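Local coordinates for dihydrodipicolinate synthase (Oceanobacillus iheyensis HTE831, PDB 3D0C), which probably catalyses the condensation of pyruvate with aspartate semialdehyde in lysine biosynthesis, at residues A[156-161]-A[187-192]. The protein carries 1 engineered substitution. Sequence-based numbering, arbitrary orientation.
Sequences ELAPLD and SNVAFI
V189 lays its CG2 methyl against A158, 3.6 Å from the carbonyl O of A158 and 4.0 Å from A158 CB. V189 chi1 of 178° sends CG1 away from the backbone N and leaves CG2, which lies beside that N and anti to the carbonyl carbon, as the branch that meets A158. S187 comes to the same residue: S187 CB is 3.6 Å from A158 O and 4.2 Å from A158 CB. The S187 hydroxyl lies near P159, with OG 4.0 Å from P159 CA. These are van der Waals contacts, and no direct hydrogen bond joins the two segments. A water bridges D161 and N188: it donates to D161 OD1 at 2.9 Å and accepts from N188 ND2 at 3.0 Å. A type I turn from L157 to L160 is closed by the backbone hydrogen bond from L160 N to L157 O. V183 packs on both A158 and F191 and so links the two segments; I166 packs on V189. The contact joins the loops that lead into the neighbouring strands 163-168 and 190-193. It thus lies where strands of the (beta/alpha)8 TIM barrel begin, opposite the C-terminal strand ends that carry the active site in this fold.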
loop_
_atom_site.group_PDB
_atom_site.type_symbol
_atom_site.label_atom_id
_atom_site.label_comp_id
_atom_site.label_asym_id
_atom_site.label_seq_id
_atom_site.Cartn_x
_atom_site.Cartn_y
_atom_site.Cartn_z
ATOM N N GLU A 156 4.546 -13.289 18.729
ATOM C CA GLU A 156 3.724 -12.606 19.722
ATOM C C GLU A 156 2.232 -12.918 19.564
ATOM O O GLU A 156 1.517 -13.117 20.548
ATOM C CB GLU A 156 3.934 -11.096 19.599
ATOM C CG GLU A 156 2.862 -10.258 20.256
ATOM C CD GLU A 156 3.206 -9.896 21.679
ATOM O OE1 GLU A 156 3.511 -10.814 22.469
ATOM O OE2 GLU A 156 3.170 -8.688 22.006
ATOM N N LEU A 157 1.768 -12.972 18.322
ATOM C CA LEU A 157 0.356 -13.218 18.037
ATOM C C LEU A 157 -0.097 -14.674 17.949
ATOM O O LEU A 157 -1.275 -14.974 18.163
ATOM C CB LEU A 157 -0.020 -12.516 16.733
ATOM C CG LEU A 157 0.178 -11.001 16.697
ATOM C CD1 LEU A 157 0.039 -10.508 15.267
ATOM C CD2 LEU A 157 -0.836 -10.333 17.607
ATOM N N ALA A 158 0.831 -15.572 17.630
ATOM C CA ALA A 158 0.520 -16.993 17.472
ATOM C C ALA A 158 -0.411 -17.608 18.523
ATOM O O ALA A 158 -1.292 -18.394 18.183
ATOM C CB ALA A 158 1.809 -17.795 17.392
ATOM N N PRO A 159 -0.224 -17.269 19.809
ATOM C CA PRO A 159 -1.058 -17.806 20.889
ATOM C C PRO A 159 -2.555 -17.533 20.780
ATOM O O PRO A 159 -3.365 -18.238 21.394
ATOM C CB PRO A 159 -0.454 -17.163 22.136
ATOM C CG PRO A 159 0.979 -17.069 21.786
ATOM C CD PRO A 159 0.911 -16.518 20.371
ATOM N N LEU A 160 -2.922 -16.501 20.023
ATOM C CA LEU A 160 -4.330 -16.155 19.858
ATOM C C LEU A 160 -5.082 -17.272 19.164
ATOM O O LEU A 160 -4.731 -17.656 18.051
ATOM C CB LEU A 160 -4.482 -14.870 19.040
ATOM C CG LEU A 160 -3.861 -13.592 19.613
ATOM C CD1 LEU A 160 -4.063 -12.436 18.646
ATOM C CD2 LEU A 160 -4.494 -13.278 20.961
ATOM N N ASP A 161 -6.118 -17.784 19.818
ATOM C CA ASP A 161 -6.919 -18.853 19.238
ATOM C C ASP A 161 -7.403 -18.530 17.826
ATOM O O ASP A 161 -7.353 -19.386 16.936
ATOM C CB ASP A 161 -8.124 -19.148 20.131
ATOM C CG ASP A 161 -7.782 -20.075 21.278
ATOM O OD1 ASP A 161 -7.286 -21.188 20.994
ATOM O OD2 ASP A 161 -7.999 -19.700 22.453
ATOM N N SER A 187 -0.053 -23.818 19.452
ATOM C CA SER A 187 -0.623 -22.538 19.045
ATOM C C SER A 187 -1.541 -22.673 17.838
ATOM O O SER A 187 -2.231 -21.727 17.455
ATOM C CB SER A 187 0.487 -21.529 18.747
ATOM O OG SER A 187 1.093 -21.076 19.946
ATOM N N ASN A 188 -1.538 -23.852 17.231
ATOM C CA ASN A 188 -2.392 -24.124 16.084
ATOM C C ASN A 188 -2.361 -23.060 14.992
ATOM O O ASN A 188 -3.386 -22.471 14.648
ATOM C CB ASN A 188 -3.828 -24.326 16.561
ATOM C CG ASN A 188 -3.958 -25.507 17.487
ATOM O OD1 ASN A 188 -3.524 -26.612 17.156
ATOM N ND2 ASN A 188 -4.552 -25.289 18.652
ATOM N N VAL A 189 -1.175 -22.829 14.446
ATOM C CA VAL A 189 -1.000 -21.857 13.377
ATOM C C VAL A 189 -0.420 -22.577 12.170
ATOM O O VAL A 189 0.697 -23.099 12.229
ATOM C CB VAL A 189 -0.029 -20.729 13.784
ATOM C CG1 VAL A 189 0.154 -19.764 12.623
ATOM C CG2 VAL A 189 -0.564 -19.992 15.006
ATOM N N ALA A 190 -1.182 -22.619 11.082
ATOM C CA ALA A 190 -0.715 -23.269 9.865
ATOM C C ALA A 190 0.148 -22.292 9.057
ATOM O O ALA A 190 -0.272 -21.168 8.781
ATOM C CB ALA A 190 -1.907 -23.731 9.027
ATOM N N PHE A 191 1.357 -22.719 8.701
ATOM C CA PHE A 191 2.252 -21.890 7.904
ATOM C C PHE A 191 2.094 -22.249 6.431
ATOM O O PHE A 191 2.380 -23.372 6.004
ATOM C CB PHE A 191 3.703 -22.072 8.360
ATOM C CG PHE A 191 4.068 -21.220 9.541
ATOM C CD1 PHE A 191 4.442 -19.894 9.363
ATOM C CD2 PHE A 191 3.978 -21.722 10.838
ATOM C CE1 PHE A 191 4.721 -19.071 10.462
ATOM C CE2 PHE A 191 4.254 -20.908 11.945
ATOM C CZ PHE A 191 4.625 -19.579 11.753
ATOM N N ILE A 192 1.604 -21.277 5.675
ATOM C CA ILE A 192 1.359 -21.425 4.250
ATOM C C ILE A 192 2.364 -20.608 3.455
ATOM O O ILE A 192 2.656 -19.469 3.811
ATOM C CB ILE A 192 -0.040 -20.892 3.887
ATOM C CG1 ILE A 192 -1.103 -21.589 4.735
ATOM C CG2 ILE A 192 -0.302 -21.086 2.398
ATOM C CD1 ILE A 192 -2.496 -21.014 4.541
HETATM O O HOH W 1 -5.551 -22.506 19.127
#